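Local coordinates for protein condensin complex subunit 3 (Schizosaccharomyces pombe, PDB 5OQR) that serves as a regulatory subunit of condensin, the complex required to convert interphase chromatin into condensed, mitotic-like chromosomes, at residues 678-683 with 731-736; 709-714 with 735-740. All coordinates share one frame; numbering follows the deposited sequence.

Contact 1 of 2, residues 678-683 with 731-736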
loop_
_atom_site.group_PDB
_atom_site.type_symbol
_atom_site.label_atom_id
_atom_site.label_comp_id
_atom_site.label_asym_id
_atom_site.label_seq_id
_atom_site.Cartn_x
_atom_site.Cartn_y
_atom_site.Cartn_z
ATOM N N GLN A 678 11.179 -2.847 -15.219
ATOM C CA GLN A 678 11.320 -3.212 -13.814
ATOM C C GLN A 678 12.645 -3.919 -13.569
ATOM O O GLN A 678 13.430 -3.512 -12.705
ATOM C CB GLN A 678 10.152 -4.099 -13.384
ATOM C CG GLN A 678 8.984 -3.347 -12.773
ATOM C CD GLN A 678 9.147 -3.138 -11.280
ATOM O OE1 GLN A 678 10.045 -2.423 -10.835
ATOM N NE2 GLN A 678 8.279 -3.771 -10.497
ATOM N N MET A 679 12.912 -4.985 -14.325
ATOM C CA MET A 679 14.179 -5.692 -14.182
ATOM C C MET A 679 15.366 -4.765 -14.401
ATOM O O MET A 679 16.416 -4.945 -13.777
ATOM C CB MET A 679 14.246 -6.856 -15.166
ATOM C CG MET A 679 13.097 -7.843 -15.099
ATOM S SD MET A 679 13.562 -9.383 -15.913
ATOM C CE MET A 679 11.972 -10.118 -16.245
ATOM N N LEU A 680 15.228 -3.778 -15.288
ATOM C CA LEU A 680 16.324 -2.846 -15.532
ATOM C C LEU A 680 16.545 -1.927 -14.340
ATOM O O LEU A 680 17.689 -1.600 -14.007
ATOM C CB LEU A 680 16.048 -2.030 -16.795
ATOM C CG LEU A 680 16.278 -2.748 -18.124
ATOM C CD1 LEU A 680 15.736 -1.918 -19.270
ATOM C CD2 LEU A 680 17.756 -3.036 -18.332
ATOM N N ASP A 681 15.466 -1.490 -13.692
ATOM C CA ASP A 681 15.613 -0.681 -12.488
ATOM C C ASP A 681 16.292 -1.473 -11.379
ATOM O O ASP A 681 17.154 -0.945 -10.667
ATOM C CB ASP A 681 14.248 -0.176 -12.031
ATOM C CG ASP A 681 13.609 0.756 -13.038
ATOM O OD1 ASP A 681 12.657 1.475 -12.670
ATOM O OD2 ASP A 681 14.067 0.774 -14.199
ATOM N N TRP A 682 15.920 -2.745 -11.221
ATOM C CA TRP A 682 16.546 -3.583 -10.204
ATOM C C TRP A 682 18.049 -3.684 -10.400
ATOM O O TRP A 682 18.796 -3.803 -9.423
ATOM C CB TRP A 682 15.930 -4.981 -10.225
ATOM C CG TRP A 682 14.497 -5.033 -9.801
ATOM C CD1 TRP A 682 13.816 -4.092 -9.092
ATOM C CD2 TRP A 682 13.566 -6.087 -10.066
ATOM N NE1 TRP A 682 12.520 -4.493 -8.897
ATOM C CE2 TRP A 682 12.340 -5.716 -9.486
ATOM C CE3 TRP A 682 13.650 -7.309 -10.738
ATOM C CZ2 TRP A 682 11.209 -6.522 -9.557
ATOM C CZ3 TRP A 682 12.530 -8.106 -10.806
ATOM C CH2 TRP A 682 11.324 -7.711 -10.221
ATOM N N THR A 683 18.511 -3.650 -11.646
ATOM C CA THR A 683 19.923 -3.819 -11.956
ATOM C C THR A 683 20.666 -2.495 -12.087
ATOM O O THR A 683 21.876 -2.504 -12.320
ATOM C CB THR A 683 20.066 -4.633 -13.243
ATOM O OG1 THR A 683 19.196 -4.100 -14.245
ATOM C CG2 THR A 683 19.685 -6.070 -13.011
ATOM N N ILE A 731 17.158 -6.190 -28.447
ATOM C CA ILE A 731 18.007 -5.081 -28.869
ATOM C C ILE A 731 17.469 -3.768 -28.320
ATOM O O ILE A 731 18.237 -2.870 -27.960
ATOM C CB ILE A 731 18.120 -5.056 -30.406
ATOM C CG1 ILE A 731 18.926 -6.260 -30.892
ATOM C CG2 ILE A 731 18.779 -3.762 -30.896
ATOM C CD1 ILE A 731 18.796 -6.528 -32.375
ATOM N N SER A 732 16.143 -3.638 -28.242
ATOM C CA SER A 732 15.533 -2.436 -27.684
ATOM C C SER A 732 16.089 -2.103 -26.307
ATOM O O SER A 732 16.156 -0.928 -25.932
ATOM C CB SER A 732 14.017 -2.614 -27.602
ATOM O OG SER A 732 13.682 -3.733 -26.801
ATOM N N LEU A 733 16.495 -3.117 -25.543
ATOM C CA LEU A 733 16.953 -2.879 -24.179
ATOM C C LEU A 733 18.304 -2.180 -24.147
ATOM O O LEU A 733 18.585 -1.427 -23.208
ATOM C CB LEU A 733 17.020 -4.202 -23.420
ATOM C CG LEU A 733 15.731 -5.024 -23.477
ATOM C CD1 LEU A 733 15.924 -6.358 -22.793
ATOM C CD2 LEU A 733 14.576 -4.254 -22.855
ATOM N N LEU A 734 19.152 -2.413 -25.153
ATOM C CA LEU A 734 20.455 -1.756 -25.194
ATOM C C LEU A 734 20.319 -0.240 -25.150
ATOM O O LEU A 734 21.191 0.444 -24.609
ATOM C CB LEU A 734 21.214 -2.184 -26.447
ATOM C CG LEU A 734 21.717 -3.627 -26.454
ATOM C CD1 LEU A 734 21.999 -4.077 -27.871
ATOM C CD2 LEU A 734 22.963 -3.761 -25.598
ATOM N N GLY A 735 19.233 0.300 -25.702
ATOM C CA GLY A 735 19.014 1.733 -25.664
ATOM C C GLY A 735 18.564 2.248 -24.314
ATOM O O GLY A 735 18.743 3.434 -24.024
ATOM N N LYS A 736 17.984 1.384 -23.483
ATOM C CA LYS A 736 17.522 1.788 -22.163
ATOM C C LYS A 736 18.588 1.632 -21.089
ATOM O O LYS A 736 18.433 2.189 -19.998
ATOM C CB LYS A 736 16.288 0.976 -21.766
ATOM C CG LYS A 736 15.207 0.942 -22.829
ATOM C CD LYS A 736 14.061 0.037 -22.432
ATOM C CE LYS A 736 13.046 -0.098 -23.554
ATOM N NZ LYS A 736 12.489 1.217 -23.969
#
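Leu-680 and Lys-736 meet because each carries its CG on the backbone-N side, anti to its own carbonyl carbon (chi1 -77° for Leu-680 and -50° for Lys-736). In Leu-680 the second torsion then extends CD1 straight out from the helix, and this methyl alone makes the contacts across the interface. CD1 of Leu-680 lies 3.9 Å from CB of Lys-736 and 4.1 Å from CD of the same lysine, so it rests against the lower methylenes of the chain. The two side chains run across each other at about a right angle. Near its tip the lysine bends about the CD-CE bond (chi4 -58°), carrying NZ off from Leu-680; the part used here is therefore aliphatic, although Lys-736 is exposed as a whole. A second, looser touch comes from one turn earlier, where CD2 of Leu-733 approaches CD1 of Leu-680 to 4.4 Å. No hydrogen bond spans the segments, and only 114 Å² is buried in total, which identifies slight apolar packing between helix surfaces whose nearest CA atoms, those of Leu-680 and Lys-736, are 8.2 Å apart. The lysine backbone is held from within its own segment: Lys-736 N bonds to Leu-733 O over 2.9 Å, linking the two residues that face Leu-680. In the HEAT-repeat superhelix this contact joins helix 669-682 to helix 725-736, the latter inside the ninth repeat. Helix 639-661 covers the adjoining surface through Leu-653, which touches both Met-679 and Leu-733. From helix 706-717, His-707 hydrogen-bonds through NE2 to Leu-680 O and Thr-683 OG1, while on the far side of helix 725-736 Leu-734 packs onto Leu-773 and Phe-776 of helix 767-785.

Contact 2 of 2, residues 709-714 with 735-740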
loop_
_atom_site.group_PDB
_atom_site.type_symbol
_atom_site.label_atom_id
_atom_site.label_comp_id
_atom_site.label_asym_id
_atom_site.label_seq_id
_atom_site.Cartn_x
_atom_site.Cartn_y
_atom_site.Cartn_z
ATOM N N HIS A 709 27.595 -5.159 -18.059
ATOM C CA HIS A 709 27.605 -6.615 -18.032
ATOM C C HIS A 709 26.338 -7.177 -18.659
ATOM O O HIS A 709 26.378 -8.207 -19.339
ATOM C CB HIS A 709 27.759 -7.111 -16.594
ATOM C CG HIS A 709 27.523 -8.579 -16.434
ATOM N ND1 HIS A 709 26.492 -9.090 -15.676
ATOM C CD2 HIS A 709 28.177 -9.648 -16.945
ATOM C CE1 HIS A 709 26.523 -10.409 -15.722
ATOM N NE2 HIS A 709 27.537 -10.773 -16.486
ATOM N N LEU A 710 25.203 -6.508 -18.450
ATOM C CA LEU A 710 23.952 -6.970 -19.038
ATOM C C LEU A 710 23.972 -6.827 -20.555
ATOM O O LEU A 710 23.403 -7.657 -21.270
ATOM C CB LEU A 710 22.779 -6.194 -18.438
ATOM C CG LEU A 710 21.387 -6.596 -18.924
ATOM C CD1 LEU A 710 21.092 -8.046 -18.588
ATOM C CD2 LEU A 710 20.338 -5.683 -18.326
ATOM N N ALA A 711 24.614 -5.774 -21.062
ATOM C CA ALA A 711 24.788 -5.637 -22.503
ATOM C C ALA A 711 25.501 -6.854 -23.079
ATOM O O ALA A 711 25.066 -7.428 -24.083
ATOM C CB ALA A 711 25.563 -4.359 -22.812
ATOM N N ASN A 712 26.598 -7.269 -22.445
ATOM C CA ASN A 712 27.301 -8.466 -22.889
ATOM C C ASN A 712 26.387 -9.685 -22.861
ATOM O O ASN A 712 26.433 -10.523 -23.769
ATOM C CB ASN A 712 28.535 -8.701 -22.018
ATOM C CG ASN A 712 29.494 -7.534 -22.045
ATOM O OD1 ASN A 712 29.545 -6.777 -23.014
ATOM N ND2 ASN A 712 30.264 -7.378 -20.977
ATOM N N MET A 713 25.552 -9.807 -21.825
ATOM C CA MET A 713 24.605 -10.916 -21.762
ATOM C C MET A 713 23.661 -10.889 -22.956
ATOM O O MET A 713 23.408 -11.919 -23.589
ATOM C CB MET A 713 23.807 -10.857 -20.457
ATOM C CG MET A 713 24.641 -10.952 -19.191
ATOM S SD MET A 713 25.646 -12.440 -19.106
ATOM C CE MET A 713 24.382 -13.705 -19.108
ATOM N N ILE A 714 23.120 -9.713 -23.268
ATOM C CA ILE A 714 22.186 -9.590 -24.383
ATOM C C ILE A 714 22.853 -10.019 -25.686
ATOM O O ILE A 714 22.302 -10.820 -26.449
ATOM C CB ILE A 714 21.645 -8.151 -24.464
ATOM C CG1 ILE A 714 20.815 -7.842 -23.214
ATOM C CG2 ILE A 714 20.809 -7.953 -25.724
ATOM C CD1 ILE A 714 20.412 -6.395 -23.066
ATOM N N GLY A 735 19.233 0.300 -25.702
ATOM C CA GLY A 735 19.014 1.733 -25.664
ATOM C C GLY A 735 18.564 2.248 -24.314
ATOM O O GLY A 735 18.743 3.434 -24.024
ATOM N N LYS A 736 17.984 1.384 -23.483
ATOM C CA LYS A 736 17.522 1.788 -22.163
ATOM C C LYS A 736 18.588 1.632 -21.089
ATOM O O LYS A 736 18.433 2.189 -19.998
ATOM C CB LYS A 736 16.288 0.976 -21.766
ATOM C CG LYS A 736 15.207 0.942 -22.829
ATOM C CD LYS A 736 14.061 0.037 -22.432
ATOM C CE LYS A 736 13.046 -0.098 -23.554
ATOM N NZ LYS A 736 12.489 1.217 -23.969
ATOM N N LEU A 737 19.659 0.896 -21.371
ATOM C CA LEU A 737 20.709 0.697 -20.384
ATOM C C LEU A 737 21.277 2.034 -19.927
ATOM O O LEU A 737 21.306 3.015 -20.674
ATOM C CB LEU A 737 21.825 -0.172 -20.961
ATOM C CG LEU A 737 21.441 -1.590 -21.383
ATOM C CD1 LEU A 737 22.600 -2.259 -22.101
ATOM C CD2 LEU A 737 21.016 -2.413 -20.184
ATOM N N LYS A 738 21.722 2.064 -18.679
ATOM C CA LYS A 738 22.360 3.230 -18.081
ATOM C C LYS A 738 23.840 2.898 -17.920
ATOM O O LYS A 738 24.257 2.314 -16.918
ATOM C CB LYS A 738 21.724 3.588 -16.748
ATOM C CG LYS A 738 20.491 4.474 -16.860
ATOM C CD LYS A 738 20.157 5.125 -15.527
ATOM C CE LYS A 738 21.136 6.243 -15.176
ATOM N NZ LYS A 738 21.210 6.480 -13.709
ATOM N N ILE A 739 24.629 3.276 -18.914
ATOM C CA ILE A 739 26.061 3.001 -18.935
ATOM C C ILE A 739 26.779 4.256 -18.450
ATOM O O ILE A 739 26.622 5.316 -19.070
ATOM C CB ILE A 739 26.534 2.606 -20.341
ATOM C CG1 ILE A 739 25.605 1.543 -20.937
ATOM C CG2 ILE A 739 27.965 2.100 -20.296
ATOM C CD1 ILE A 739 25.509 0.263 -20.130
ATOM N N PRO A 740 27.538 4.198 -17.360
ATOM C CA PRO A 740 28.320 5.371 -16.957
ATOM C C PRO A 740 29.456 5.639 -17.932
ATOM O O PRO A 740 29.854 4.785 -18.726
ATOM C CB PRO A 740 28.847 4.996 -15.568
ATOM C CG PRO A 740 28.768 3.519 -15.510
ATOM C CD PRO A 740 27.610 3.123 -16.357
#
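Leu-710 is the first residue of its helix segment to reach Leu-737. Its CG stands anti to the backbone N (chi1 -178°), and from there CD2 meets CD2 of Leu-737 at 3.8 Å, methyl against methyl, with the two side chains at a slant to one another. Next in sequence, Ala-711 offers its CB to the other branch of the same leucine: CD1 of Leu-737 lies 3.7 Å from Ala-711 CB. That methyl also comes within 4.0 Å of Ala-711 CA, so it lies close to the helix backbone, consistent with the small size of the alanine side chain. A turn after Leu-710, Ile-714 points the same way but stays marginal, its side chain coming no nearer than 4.8 Å, from CD1 to CD2 of Leu-737. Leu-737 thus straddles two consecutive residues with its two methyls, CD2 on Leu-710 and CD1 on Ala-711, and supplies more than half of the 134 Å² buried. It follows a weakly bonded final stretch of helix; its psi of 149° takes the chain off the helical path, and the following residues run on as a loop. The closest CA atoms, those of Ala-711 and Leu-737, are 7.8 Å apart, and no hydrogen bond joins the segments. Both segments fall within the ninth HEAT repeat, so this is packing internal to that repeat. Phe-649 of helix 639-661 touches Leu-710, and Phe-776 of helix 767-785 touches both Ala-711 and Leu-737. Farther along, Pro-740 O is hydrogen-bonded to Tyr-748 OH of helix 745-759.

From the N terminus the chain passes 678-683 at the end of helix 669-682, then 709-714 in helix 706-717, and finally turns back through helix 725-736 into the loop beyond it. Contact 1 closes a loop of 47 intervening residues; contact 2 closes one of 20 that begins inside it, and both finish on the same run, sharing Gly-735 and Lys-736. Their centres are about 7 Å apart. CD2 of Leu-680 joins them, lying 3.7 Å from CD2 of Leu-710 and 3.8 Å from CD2 of Leu-737. Helices 669-682 and 706-717 are thereby packed against helix 725-736 and the chain just beyond it, through one continuous apolar patch near the C-terminal end of the HEAT superhelix.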